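Local coordinates for protein adenosine kinase, putative (Trypanosoma brucei, PDB 3OTX) that probably phosphorylates adenosine and related nucleosides to their monophosphates at the expense of ATP, using magnesium, in purine salvage, at residues A[26-31]-A[47-52]; A[72-77]-A[83-88]; A[113-118]-A[148-153]; A[158-163]-A[180-185]. The protein carries 1 engineered substitution. All coordinates share one frame; numbering follows the deposited sequence.

Contact 1 of 4, residues A[26-31]-A[47-52]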
loop_
_atom_site.group_PDB
_atom_site.type_symbol
_atom_site.label_atom_id
_atom_site.label_comp_id
_atom_site.label_asym_id
_atom_site.label_seq_id
_atom_site.Cartn_x
_atom_site.Cartn_y
_atom_site.Cartn_z
ATOM N N ASP A 26 -23.451 8.132 10.017
ATOM C CA ASP A 26 -23.747 8.116 8.596
ATOM C C ASP A 26 -23.966 9.531 8.085
ATOM O O ASP A 26 -23.579 9.853 6.956
ATOM C CB ASP A 26 -24.973 7.240 8.320
ATOM C CG ASP A 26 -24.709 5.772 8.604
ATOM O OD1 ASP A 26 -23.558 5.429 8.975
ATOM O OD2 ASP A 26 -25.648 4.962 8.446
ATOM N N GLU A 27 -24.557 10.374 8.928
ATOM C CA GLU A 27 -24.780 11.780 8.588
ATOM C C GLU A 27 -23.472 12.558 8.420
ATOM O O GLU A 27 -23.436 13.502 7.634
ATOM C CB GLU A 27 -25.661 12.498 9.617
ATOM C CG GLU A 27 -26.193 13.840 9.087
ATOM C CD GLU A 27 -26.305 14.915 10.148
ATOM O OE1 GLU A 27 -27.286 14.882 10.922
ATOM O OE2 GLU A 27 -25.424 15.808 10.186
ATOM N N PHE A 28 -22.439 12.189 9.185
ATOM C CA PHE A 28 -21.098 12.770 9.036
ATOM C C PHE A 28 -20.619 12.534 7.601
ATOM O O PHE A 28 -20.141 13.457 6.936
ATOM C CB PHE A 28 -20.131 12.148 10.063
ATOM C CG PHE A 28 -18.697 12.626 9.943
ATOM C CD1 PHE A 28 -18.224 13.664 10.745
ATOM C CD2 PHE A 28 -17.823 12.021 9.053
ATOM C CE1 PHE A 28 -16.901 14.103 10.633
ATOM C CE2 PHE A 28 -16.509 12.450 8.939
ATOM C CZ PHE A 28 -16.050 13.484 9.738
ATOM N N LEU A 29 -20.771 11.304 7.105
ATOM C CA LEU A 29 -20.410 11.013 5.730
ATOM C C LEU A 29 -21.213 11.835 4.708
ATOM O O LEU A 29 -20.644 12.339 3.737
ATOM C CB LEU A 29 -20.462 9.497 5.424
ATOM C CG LEU A 29 -19.767 8.464 6.318
ATOM C CD1 LEU A 29 -20.032 7.061 5.754
ATOM C CD2 LEU A 29 -18.259 8.687 6.414
ATOM N N VAL A 30 -22.520 11.962 4.911
ATOM C CA VAL A 30 -23.343 12.803 4.047
ATOM C C VAL A 30 -22.841 14.249 4.082
ATOM O O VAL A 30 -22.655 14.862 3.026
ATOM C CB VAL A 30 -24.852 12.705 4.414
ATOM C CG1 VAL A 30 -25.719 13.745 3.650
ATOM C CG2 VAL A 30 -25.374 11.306 4.174
ATOM N N LYS A 31 -22.600 14.778 5.284
ATOM C CA LYS A 31 -22.129 16.156 5.438
ATOM C C LYS A 31 -20.910 16.458 4.566
ATOM O O LYS A 31 -20.877 17.507 3.903
ATOM C CB LYS A 31 -21.783 16.460 6.892
ATOM C CG LYS A 31 -21.490 17.925 7.179
ATOM C CD LYS A 31 -20.905 18.057 8.572
ATOM C CE LYS A 31 -20.569 19.490 8.919
ATOM N NZ LYS A 31 -20.399 19.597 10.393
ATOM N N LYS A 47 -13.847 20.525 3.093
ATOM C CA LYS A 47 -13.362 21.625 3.933
ATOM C C LYS A 47 -13.883 21.473 5.372
ATOM O O LYS A 47 -15.072 21.323 5.588
ATOM C CB LYS A 47 -13.795 22.966 3.338
ATOM C CG LYS A 47 -13.304 24.221 4.063
ATOM C CD LYS A 47 -13.922 25.466 3.409
ATOM C CE LYS A 47 -13.655 26.742 4.199
ATOM N NZ LYS A 47 -13.833 27.929 3.313
ATOM N N GLY A 48 -12.962 21.470 6.333
ATOM C CA GLY A 48 -13.312 21.376 7.744
ATOM C C GLY A 48 -13.366 19.995 8.370
ATOM O O GLY A 48 -13.598 19.864 9.567
ATOM N N ILE A 49 -13.138 18.942 7.582
ATOM C CA ILE A 49 -13.342 17.586 8.099
ATOM C C ILE A 49 -12.383 17.204 9.241
ATOM O O ILE A 49 -12.782 16.511 10.173
ATOM C CB ILE A 49 -13.339 16.516 6.960
ATOM C CG1 ILE A 49 -13.856 15.164 7.456
ATOM C CG2 ILE A 49 -11.944 16.372 6.293
ATOM C CD1 ILE A 49 -13.891 14.058 6.374
ATOM N N PHE A 50 -11.127 17.640 9.169
ATOM C CA PHE A 50 -10.172 17.262 10.206
ATOM C C PHE A 50 -10.486 17.895 11.551
ATOM O O PHE A 50 -10.428 17.228 12.575
ATOM C CB PHE A 50 -8.748 17.541 9.760
ATOM C CG PHE A 50 -8.207 16.478 8.880
ATOM C CD1 PHE A 50 -8.296 16.584 7.492
ATOM C CD2 PHE A 50 -7.611 15.340 9.428
ATOM C CE1 PHE A 50 -7.793 15.578 6.664
ATOM C CE2 PHE A 50 -7.101 14.325 8.605
ATOM C CZ PHE A 50 -7.192 14.439 7.235
ATOM N N ASP A 51 -10.882 19.160 11.517
ATOM C CA ASP A 51 -11.285 19.871 12.739
ATOM C C ASP A 51 -12.479 19.182 13.379
ATOM O O ASP A 51 -12.529 19.043 14.595
ATOM C CB ASP A 51 -11.638 21.326 12.447
ATOM C CG ASP A 51 -10.454 22.130 11.951
ATOM O OD1 ASP A 51 -9.298 21.693 12.119
ATOM O OD2 ASP A 51 -10.687 23.212 11.385
ATOM N N ASP A 52 -13.410 18.724 12.540
ATOM C CA ASP A 52 -14.646 18.066 12.972
ATOM C C ASP A 52 -14.343 16.705 13.635
ATOM O O ASP A 52 -14.799 16.436 14.746
ATOM C CB ASP A 52 -15.545 17.901 11.747
ATOM C CG ASP A 52 -16.988 17.667 12.083
ATOM O OD1 ASP A 52 -17.293 17.146 13.171
ATOM O OD2 ASP A 52 -17.830 17.991 11.225
#

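Contact 2 of 4, residues A[72-77]-A[83-88]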
loop_
_atom_site.group_PDB
_atom_site.type_symbol
_atom_site.label_atom_id
_atom_site.label_comp_id
_atom_site.label_asym_id
_atom_site.label_seq_id
_atom_site.Cartn_x
_atom_site.Cartn_y
_atom_site.Cartn_z
ATOM N N ARG A 72 6.022 -1.736 7.587
ATOM C CA ARG A 72 6.069 -2.119 8.992
ATOM C C ARG A 72 5.617 -3.558 9.174
ATOM O O ARG A 72 6.193 -4.253 9.980
ATOM C CB ARG A 72 5.226 -1.164 9.877
ATOM C CG ARG A 72 5.850 0.232 9.979
ATOM C CD ARG A 72 4.853 1.229 10.585
ATOM N NE ARG A 72 4.688 0.952 11.988
ATOM C CZ ARG A 72 3.682 1.377 12.735
ATOM N NH1 ARG A 72 2.718 2.123 12.195
ATOM N NH2 ARG A 72 3.653 1.058 14.026
ATOM N N VAL A 73 4.621 -4.008 8.401
ATOM C CA VAL A 73 4.191 -5.410 8.487
ATOM C C VAL A 73 5.295 -6.328 7.955
ATOM O O VAL A 73 5.625 -7.323 8.626
ATOM C CB VAL A 73 2.894 -5.632 7.730
ATOM C CG1 VAL A 73 2.572 -7.151 7.658
ATOM C CG2 VAL A 73 1.749 -4.867 8.444
ATOM N N ALA A 74 5.916 -5.949 6.838
ATOM C CA ALA A 74 7.055 -6.759 6.299
ATOM C C ALA A 74 8.201 -6.857 7.295
ATOM O O ALA A 74 8.709 -7.949 7.570
ATOM C CB ALA A 74 7.529 -6.190 4.947
ATOM N N GLN A 75 8.543 -5.723 7.915
ATOM C CA GLN A 75 9.657 -5.738 8.875
ATOM C C GLN A 75 9.310 -6.586 10.106
ATOM O O GLN A 75 10.155 -7.281 10.667
ATOM C CB GLN A 75 10.013 -4.282 9.250
ATOM C CG GLN A 75 11.322 -4.108 10.068
ATOM C CD GLN A 75 12.562 -4.471 9.272
ATOM O OE1 GLN A 75 12.846 -3.901 8.189
ATOM N NE2 GLN A 75 13.241 -5.520 9.733
ATOM N N TRP A 76 8.051 -6.522 10.545
ATOM C CA TRP A 76 7.580 -7.290 11.706
ATOM C C TRP A 76 7.777 -8.788 11.474
ATOM O O TRP A 76 8.002 -9.556 12.407
ATOM C CB TRP A 76 6.080 -7.010 11.966
ATOM C CG TRP A 76 5.439 -7.798 13.074
ATOM C CD1 TRP A 76 5.655 -7.660 14.401
ATOM C CD2 TRP A 76 4.417 -8.792 12.933
ATOM N NE1 TRP A 76 4.868 -8.542 15.117
ATOM C CE2 TRP A 76 4.093 -9.244 14.226
ATOM C CE3 TRP A 76 3.752 -9.342 11.829
ATOM C CZ2 TRP A 76 3.138 -10.242 14.451
ATOM C CZ3 TRP A 76 2.800 -10.336 12.053
ATOM C CH2 TRP A 76 2.495 -10.761 13.349
ATOM N N MET A 77 7.682 -9.187 10.212
ATOM C CA MET A 77 7.869 -10.599 9.856
ATOM C C MET A 77 9.325 -11.007 9.704
ATOM O O MET A 77 9.605 -12.194 9.500
ATOM C CB MET A 77 7.174 -10.893 8.537
ATOM C CG MET A 77 5.660 -10.951 8.611
ATOM S SD MET A 77 5.012 -12.249 9.670
ATOM C CE MET A 77 5.411 -13.726 8.709
ATOM N N GLY A 83 16.958 -2.817 10.439
ATOM C CA GLY A 83 18.009 -1.975 9.861
ATOM C C GLY A 83 18.595 -2.536 8.582
ATOM O O GLY A 83 19.404 -1.856 7.933
ATOM N N LYS A 84 18.209 -3.775 8.226
ATOM C CA LYS A 84 18.858 -4.528 7.168
ATOM C C LYS A 84 17.893 -5.095 6.162
ATOM O O LYS A 84 18.252 -6.035 5.441
ATOM C CB LYS A 84 19.657 -5.716 7.737
ATOM C CG LYS A 84 20.721 -5.389 8.777
ATOM C CD LYS A 84 21.383 -6.699 9.212
ATOM C CE LYS A 84 22.212 -6.523 10.466
ATOM N NZ LYS A 84 22.458 -7.839 11.116
ATOM N N PHE A 85 16.673 -4.565 6.117
ATOM C CA PHE A 85 15.653 -5.185 5.272
ATOM C C PHE A 85 14.905 -4.165 4.424
ATOM O O PHE A 85 15.135 -4.084 3.215
ATOM C CB PHE A 85 14.738 -6.071 6.133
ATOM C CG PHE A 85 13.628 -6.740 5.382
ATOM C CD1 PHE A 85 13.778 -7.176 4.075
ATOM C CD2 PHE A 85 12.396 -6.922 6.008
ATOM C CE1 PHE A 85 12.686 -7.771 3.396
ATOM C CE2 PHE A 85 11.306 -7.534 5.332
ATOM C CZ PHE A 85 11.458 -7.970 4.045
ATOM N N VAL A 86 14.045 -3.353 5.032
ATOM C CA VAL A 86 13.242 -2.396 4.294
ATOM C C VAL A 86 13.754 -0.966 4.418
ATOM O O VAL A 86 14.133 -0.519 5.503
ATOM C CB VAL A 86 11.759 -2.412 4.797
ATOM C CG1 VAL A 86 10.909 -1.331 4.072
ATOM C CG2 VAL A 86 11.125 -3.795 4.693
ATOM N N THR A 87 13.826 -0.278 3.281
ATOM C CA THR A 87 14.046 1.166 3.280
ATOM C C THR A 87 12.781 1.795 2.731
ATOM O O THR A 87 12.224 1.308 1.765
ATOM C CB THR A 87 15.206 1.546 2.344
ATOM O OG1 THR A 87 16.398 0.973 2.857
ATOM C CG2 THR A 87 15.371 3.044 2.284
ATOM N N TYR A 88 12.302 2.837 3.398
ATOM C CA TYR A 88 11.078 3.544 3.006
ATOM C C TYR A 88 11.453 4.949 2.577
ATOM O O TYR A 88 12.265 5.626 3.248
ATOM C CB TYR A 88 10.116 3.629 4.213
ATOM C CG TYR A 88 8.878 4.405 3.946
ATOM C CD1 TYR A 88 7.727 3.770 3.496
ATOM C CD2 TYR A 88 8.822 5.784 4.192
ATOM C CE1 TYR A 88 6.525 4.506 3.231
ATOM C CE2 TYR A 88 7.661 6.516 3.945
ATOM C CZ TYR A 88 6.515 5.877 3.476
ATOM O OH TYR A 88 5.359 6.607 3.243
#

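Contact 3 of 4, residues A[113-118]-A[148-153]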
loop_
_atom_site.group_PDB
_atom_site.type_symbol
_atom_site.label_atom_id
_atom_site.label_comp_id
_atom_site.label_asym_id
_atom_site.label_seq_id
_atom_site.Cartn_x
_atom_site.Cartn_y
_atom_site.Cartn_z
ATOM N N ALA A 113 14.450 6.744 4.658
ATOM C CA ALA A 113 15.170 7.642 3.772
ATOM C C ALA A 113 14.222 8.741 3.292
ATOM O O ALA A 113 13.961 8.905 2.090
ATOM C CB ALA A 113 15.774 6.855 2.606
ATOM N N VAL A 114 13.681 9.492 4.261
ATOM C CA VAL A 114 12.631 10.501 3.978
ATOM C C VAL A 114 13.203 11.878 3.736
ATOM O O VAL A 114 14.299 12.218 4.239
ATOM C CB VAL A 114 11.567 10.551 5.138
ATOM C CG1 VAL A 114 10.789 9.213 5.177
ATOM C CG2 VAL A 114 12.239 10.860 6.489
ATOM N N GLU A 115 12.482 12.611 2.902
ATOM C CA GLU A 115 12.747 14.010 2.654
ATOM C C GLU A 115 12.063 14.827 3.725
ATOM O O GLU A 115 11.012 14.421 4.178
ATOM C CB GLU A 115 12.170 14.384 1.282
ATOM C CG GLU A 115 12.508 15.815 0.845
ATOM C CD GLU A 115 12.167 16.098 -0.592
ATOM O OE1 GLU A 115 11.409 15.314 -1.197
ATOM O OE2 GLU A 115 12.634 17.163 -1.110
ATOM N N HIS A 116 12.632 15.972 4.092
ATOM C CA HIS A 116 11.919 16.936 4.923
ATOM C C HIS A 116 11.657 18.162 4.106
ATOM O O HIS A 116 12.532 18.625 3.353
ATOM C CB HIS A 116 12.710 17.363 6.161
ATOM C CG HIS A 116 12.972 16.244 7.114
ATOM N ND1 HIS A 116 12.285 16.092 8.301
ATOM C CD2 HIS A 116 13.819 15.199 7.032
ATOM C CE1 HIS A 116 12.722 15.009 8.921
ATOM N NE2 HIS A 116 13.654 14.451 8.175
ATOM N N THR A 117 10.442 18.679 4.230
ATOM C CA THR A 117 10.066 19.921 3.554
ATOM C C THR A 117 9.509 20.913 4.576
ATOM O O THR A 117 9.024 20.518 5.655
ATOM C CB THR A 117 9.027 19.666 2.409
ATOM O OG1 THR A 117 8.725 20.900 1.734
ATOM C CG2 THR A 117 7.712 19.106 2.938
ATOM N N THR A 118 9.582 22.204 4.243
ATOM C CA THR A 118 8.919 23.214 5.043
ATOM C C THR A 118 7.679 23.760 4.314
ATOM O O THR A 118 7.028 24.714 4.776
ATOM C CB THR A 118 9.910 24.347 5.386
ATOM O OG1 THR A 118 10.314 24.995 4.174
ATOM C CG2 THR A 118 11.161 23.778 6.122
ATOM N N SER A 148 12.331 15.595 -7.026
ATOM C CA SER A 148 13.284 14.898 -7.842
ATOM C C SER A 148 14.667 15.027 -7.231
ATOM O O SER A 148 15.449 14.087 -7.308
ATOM C CB SER A 148 13.269 15.453 -9.265
ATOM O OG SER A 148 11.977 15.270 -9.824
ATOM N N GLU A 149 14.934 16.162 -6.571
ATOM C CA GLU A 149 16.234 16.334 -5.900
ATOM C C GLU A 149 16.408 15.221 -4.860
ATOM O O GLU A 149 17.476 14.564 -4.770
ATOM C CB GLU A 149 16.361 17.708 -5.225
ATOM C CG GLU A 149 16.484 18.908 -6.177
ATOM C CD GLU A 149 15.322 19.066 -7.178
ATOM O OE1 GLU A 149 14.128 18.863 -6.825
ATOM O OE2 GLU A 149 15.621 19.407 -8.342
ATOM N N HIS A 150 15.361 14.969 -4.083
ATOM C CA HIS A 150 15.473 13.913 -3.090
ATOM C C HIS A 150 15.650 12.545 -3.750
ATOM O O HIS A 150 16.420 11.710 -3.284
ATOM C CB HIS A 150 14.237 13.893 -2.171
ATOM C CG HIS A 150 14.363 12.911 -1.044
ATOM N ND1 HIS A 150 15.257 13.081 -0.009
ATOM C CD2 HIS A 150 13.761 11.707 -0.832
ATOM C CE1 HIS A 150 15.185 12.042 0.810
ATOM N NE2 HIS A 150 14.290 11.193 0.330
ATOM N N MET A 151 14.905 12.297 -4.823
ATOM C CA MET A 151 15.027 11.014 -5.540
ATOM C C MET A 151 16.449 10.727 -6.068
ATOM O O MET A 151 16.815 9.567 -6.213
ATOM C CB MET A 151 14.044 10.943 -6.706
ATOM C CG MET A 151 12.564 10.920 -6.277
ATOM S SD MET A 151 12.133 9.555 -5.147
ATOM C CE MET A 151 12.539 8.130 -6.143
ATOM N N ARG A 152 17.231 11.774 -6.306
ATOM C CA ARG A 152 18.591 11.635 -6.860
ATOM C C ARG A 152 19.625 11.777 -5.761
ATOM O O ARG A 152 20.828 11.741 -6.048
ATOM C CB ARG A 152 18.861 12.713 -7.935
ATOM C CG ARG A 152 18.015 12.553 -9.170
ATOM C CD ARG A 152 18.460 13.482 -10.279
ATOM N NE ARG A 152 18.317 14.881 -9.905
ATOM C CZ ARG A 152 17.319 15.665 -10.295
ATOM N NH1 ARG A 152 16.373 15.201 -11.101
ATOM N NH2 ARG A 152 17.280 16.922 -9.889
ATOM N N SER A 153 19.172 11.958 -4.515
ATOM C CA SER A 153 20.062 12.165 -3.378
ATOM C C SER A 153 20.818 10.879 -3.039
ATOM O O SER A 153 20.323 9.793 -3.312
ATOM C CB SER A 153 19.286 12.666 -2.153
ATOM O OG SER A 153 18.461 11.653 -1.609
#

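Contact 4 of 4, residues A[158-163]-A[180-185]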
loop_
_atom_site.group_PDB
_atom_site.type_symbol
_atom_site.label_atom_id
_atom_site.label_comp_id
_atom_site.label_asym_id
_atom_site.label_seq_id
_atom_site.Cartn_x
_atom_site.Cartn_y
_atom_site.Cartn_z
ATOM N N ARG A 158 21.534 5.136 -2.996
ATOM C CA ARG A 158 22.163 4.041 -2.258
ATOM C C ARG A 158 21.129 2.996 -1.902
ATOM O O ARG A 158 21.346 1.800 -2.116
ATOM C CB ARG A 158 22.829 4.590 -0.988
ATOM C CG ARG A 158 23.320 3.523 -0.006
ATOM C CD ARG A 158 23.703 4.178 1.321
ATOM N NE ARG A 158 24.171 3.218 2.320
ATOM C CZ ARG A 158 24.615 3.548 3.534
ATOM N NH1 ARG A 158 24.658 4.820 3.913
ATOM N NH2 ARG A 158 25.021 2.602 4.372
ATOM N N ALA A 159 19.987 3.430 -1.393
ATOM C CA ALA A 159 18.921 2.472 -1.058
ATOM C C ALA A 159 18.398 1.714 -2.262
ATOM O O ALA A 159 18.168 0.491 -2.192
ATOM C CB ALA A 159 17.772 3.184 -0.327
ATOM N N MET A 160 18.220 2.416 -3.379
ATOM C CA MET A 160 17.787 1.741 -4.588
ATOM C C MET A 160 18.870 0.757 -5.072
ATOM O O MET A 160 18.547 -0.372 -5.439
ATOM C CB MET A 160 17.468 2.741 -5.687
ATOM C CG MET A 160 16.186 3.532 -5.444
ATOM S SD MET A 160 15.648 4.270 -7.025
ATOM C CE MET A 160 14.106 5.032 -6.488
ATOM N N ASP A 161 20.132 1.176 -5.046
ATOM C CA ASP A 161 21.207 0.292 -5.525
ATOM C C ASP A 161 21.329 -0.992 -4.726
ATOM O O ASP A 161 21.704 -2.010 -5.277
ATOM C CB ASP A 161 22.570 0.985 -5.573
ATOM C CG ASP A 161 22.663 2.010 -6.697
ATOM O OD1 ASP A 161 21.901 1.882 -7.692
ATOM O OD2 ASP A 161 23.476 2.935 -6.591
ATOM N N GLU A 162 20.992 -0.935 -3.431
ATOM C CA GLU A 162 21.141 -2.125 -2.579
ATOM C C GLU A 162 19.879 -3.018 -2.521
ATOM O O GLU A 162 19.928 -4.157 -2.031
ATOM C CB GLU A 162 21.618 -1.723 -1.175
ATOM C CG GLU A 162 20.561 -1.010 -0.380
ATOM C CD GLU A 162 21.089 -0.275 0.844
ATOM O OE1 GLU A 162 22.309 -0.306 1.126
ATOM O OE2 GLU A 162 20.254 0.358 1.518
ATOM N N SER A 163 18.754 -2.500 -3.023
ATOM C CA SER A 163 17.462 -3.217 -2.971
ATOM C C SER A 163 17.269 -4.101 -4.188
ATOM O O SER A 163 17.838 -3.836 -5.276
ATOM C CB SER A 163 16.294 -2.209 -2.872
ATOM O OG SER A 163 16.428 -1.437 -1.686
ATOM N N VAL A 180 8.288 7.329 -9.697
ATOM C CA VAL A 180 7.992 5.918 -9.846
ATOM C C VAL A 180 8.832 5.348 -10.964
ATOM O O VAL A 180 9.425 4.272 -10.786
ATOM C CB VAL A 180 6.501 5.684 -10.154
ATOM C CG1 VAL A 180 6.176 4.200 -10.022
ATOM C CG2 VAL A 180 5.620 6.467 -9.144
ATOM N N LEU A 181 8.892 6.053 -12.104
ATOM C CA LEU A 181 9.670 5.549 -13.256
ATOM C C LEU A 181 11.160 5.389 -12.934
ATOM O O LEU A 181 11.807 4.442 -13.414
ATOM C CB LEU A 181 9.448 6.433 -14.489
ATOM C CG LEU A 181 8.027 6.361 -15.025
ATOM C CD1 LEU A 181 7.829 7.460 -16.073
ATOM C CD2 LEU A 181 7.672 4.968 -15.673
ATOM N N GLN A 182 11.679 6.241 -12.050
ATOM C CA GLN A 182 13.082 6.097 -11.626
ATOM C C GLN A 182 13.283 4.726 -10.982
ATOM O O GLN A 182 14.231 4.016 -11.299
ATOM C CB GLN A 182 13.509 7.199 -10.665
ATOM C CG GLN A 182 14.935 7.009 -10.127
ATOM C CD GLN A 182 15.328 8.084 -9.143
ATOM O OE1 GLN A 182 14.944 9.246 -9.299
ATOM N NE2 GLN A 182 16.094 7.710 -8.119
ATOM N N ALA A 183 12.389 4.344 -10.080
ATOM C CA ALA A 183 12.488 3.008 -9.484
ATOM C C ALA A 183 12.218 1.885 -10.483
ATOM O O ALA A 183 12.835 0.815 -10.401
ATOM C CB ALA A 183 11.526 2.883 -8.296
ATOM N N CYS A 184 11.294 2.096 -11.424
ATOM C CA CYS A 184 11.067 1.088 -12.455
ATOM C C CYS A 184 12.333 0.775 -13.245
ATOM O O CYS A 184 12.633 -0.399 -13.498
ATOM C CB CYS A 184 10.021 1.600 -13.440
ATOM S SG CYS A 184 8.358 1.640 -12.807
ATOM N N ARG A 185 13.052 1.820 -13.648
ATOM C CA ARG A 185 14.308 1.647 -14.354
ATOM C C ARG A 185 15.380 1.039 -13.443
ATOM O O ARG A 185 16.167 0.203 -13.902
ATOM C CB ARG A 185 14.753 2.978 -14.951
ATOM C CG ARG A 185 13.830 3.435 -16.099
ATOM C CD ARG A 185 14.368 4.708 -16.809
ATOM N NE ARG A 185 14.718 5.786 -15.881
ATOM C CZ ARG A 185 13.886 6.748 -15.470
ATOM N NH1 ARG A 185 12.632 6.818 -15.932
ATOM N NH2 ARG A 185 14.311 7.658 -14.595
#

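Contact 1 of 4, residues A[26-31]-A[47-52]
Phe-28 and Ile-49 mark the closest approach of the two backbones, with their CA atoms 9.2 Å apart. Residues 26-31 form one short helix, and Gly-48 sits at the N-cap of the other, its positive phi and near-zero psi being a conformation in which a CB would run into the carbonyl O of Lys-47. A gap this wide is bridged by side chains alone. Phe-28 CG lies anti to its backbone N (chi1 177°), which sends the ring out across the gap until CZ rests 3.6 Å from Ile-49 CG1; the two side chains cross at about a right angle, and Ile-49 CD1 lies against the CE2-CZ end of the ring. Both residues are buried, Phe-28 also lying on Cys-128 and Ile-49 on Val-137, two residues of the five-stranded sheet that serves as the lid in ribokinase-like (PfkB) kinases. Thus the two helices sit side by side on that lid sheet. Toward solvent the contact turns polar. The Asp-52 carboxylate stands at the Phe-28 ring edge, its plane 71° from that of the ring, with CG 3.8 Å from Phe-28 CE1. Lys-31, fully extended, comes from the opposite direction to form a salt bridge from NZ to Asp-52 OD2 at 3.1 Å, nearly along the C-O axis of the oxygen. Tyr-32 OH hydrogen-bonds the same OD2 and is its stronger partner.

Contact 2 of 4, residues A[72-77]-A[83-88]
Gln-75 OE1 is the polar atom on which this contact turns: Val-86 N reaches it in a weak hydrogen bond of 3.4 Å with an N-H...O angle of 157°. Phe-85 CB lies 3.5 Å from the same Gln-75 OE1, and Val-86 CB and CG2 stand close by. The glutamine chain starts out beside its own carbonyl carbon and then bends at chi2 (67°), which lays the amide alongside Phe-85, its plane 77° from that of the ring. Farther along the same side of the ring, the edge at Phe-85 CE2 meets the helix backbone, 3.5 Å from Ala-74 O, which lies in the ring plane. Ala-74 CB packs 4.0 Å from Phe-85 CE2, and more loosely against Val-86 CG2. The contact seats the C-terminal part of helix 66-76 on the start of strand 86-89, next to strand 10-13 in the large sheet of the ribokinase-like core, with Phe-85 also on Val-10 and Val-86 on Val-12. The touching side chains are all buried and the contact rests chiefly on apolar packing, while the weak hydrogen bond gives the buried Gln-75 OE1 a partner in a backbone N-H.

Contact 3 of 4, residues A[113-118]-A[148-153]
His-150 is held closely on several sides by the segment 113-118 and by its own helix end. Its NE2 donates to Ala-113 O at 2.9 Å, with an N-H...O angle of 158°; the oxygen lies in the imidazole plane, while the donor stands 39° out of the carbonyl plane rather than on a lone pair. Over one face of the ring sits Glu-115 CB, 3.6 Å from the ring centroid and almost on the normal, a CH-pi contact. Ser-153 OG lies above the opposite face, toward the rim. Extended alongside, the Glu-115 chain brings OE1 to 3.3 Å from His-150 CB, its carboxylate only 14° from parallel to the ring, while OE2 takes its hydrogen bond from Ser-147 OG. The His-150 carbonyl is gripped twice by Ser-153, by the backbone N and by OG at 2.6 Å from His-150 O, two bonds that tie the helix end to the following turn. The outer side is looser: Glu-149 hardly meets the strand, and Glu-149 OE2 instead forms a salt bridge of 3.4 Å with Arg-152 NH2 at the surface. Ser-153 is also the N-cap of helix 154-162. The arrangement thus joins strand 111-116, second from the edge of the large sheet, to the short helix 148-151 leading into that longer one, a contact near the surface of the alpha/beta core of a PfkB-family kinase.

Contact 4 of 4, residues A[158-163]-A[180-185]
Met-160 reaches from helix 154-162 to Gln-182 and Ala-183 of helix 177-189, where two helices of the ribokinase-like alpha/beta core meet. The second of these is the connecting helix of a beta-alpha-beta unit, running between the neighbouring parallel strands 165-169 and 193-197. The apolar part of the contact is small and buried. Met-160 CE rests 3.8 Å from Ala-183 CB, and around this pair the sheet contributes aromatic rings, Phe-166 against Met-160, with Phe-168 and Phe-194 against Ala-183. The CA atoms of Met-160 and Ala-183 come to 7.3 Å, consistent with the small alanine side chain at this point. The polar part centres on Gln-182, whose stretched-out chain (chi1 176°) crosses the methionine at about a right angle. Its NE2 makes a weak hydrogen bond of 3.6 Å to Met-160 SD, at an N-H...S angle of 144°, but its stronger partner is Met-151 O, so the sulfur is a secondary acceptor for the amide. A salt bridge flanks the contact, from Asp-161 OD1 to Lys-186 NZ just beyond the second segment. Just past the end of helix 154-162, Ser-163 OG turns back on the last turn and donates to Ala-159 O at 2.6 Å, tilted 32° from the carbonyl plane.

In the fold
Contacts 2, 3 and 4 form one connected region of the alpha/beta core, whereas contact 1 stands apart on the lid, about 33 to 39 Å between centres from the other three. Contacts 2 and 3 share the large sheet, with Tyr-88 CD2 4.1 Å from Val-114 CG1 across neighbouring strands. Contact 4 meets contact 2 where Thr-87 CG2 packs 3.5 Å from Ala-159 CB, and its centre is about 14 Å from that of contact 3. The bound bis(adenosine)-5'-pentaphosphate lies about 12 Å from the side chain of Ile-49 and about 13 Å from those of Ala-74 and Val-114; Ala-74 is also about 10 Å, side chain to side chain, from Asp-301, the predicted proton acceptor.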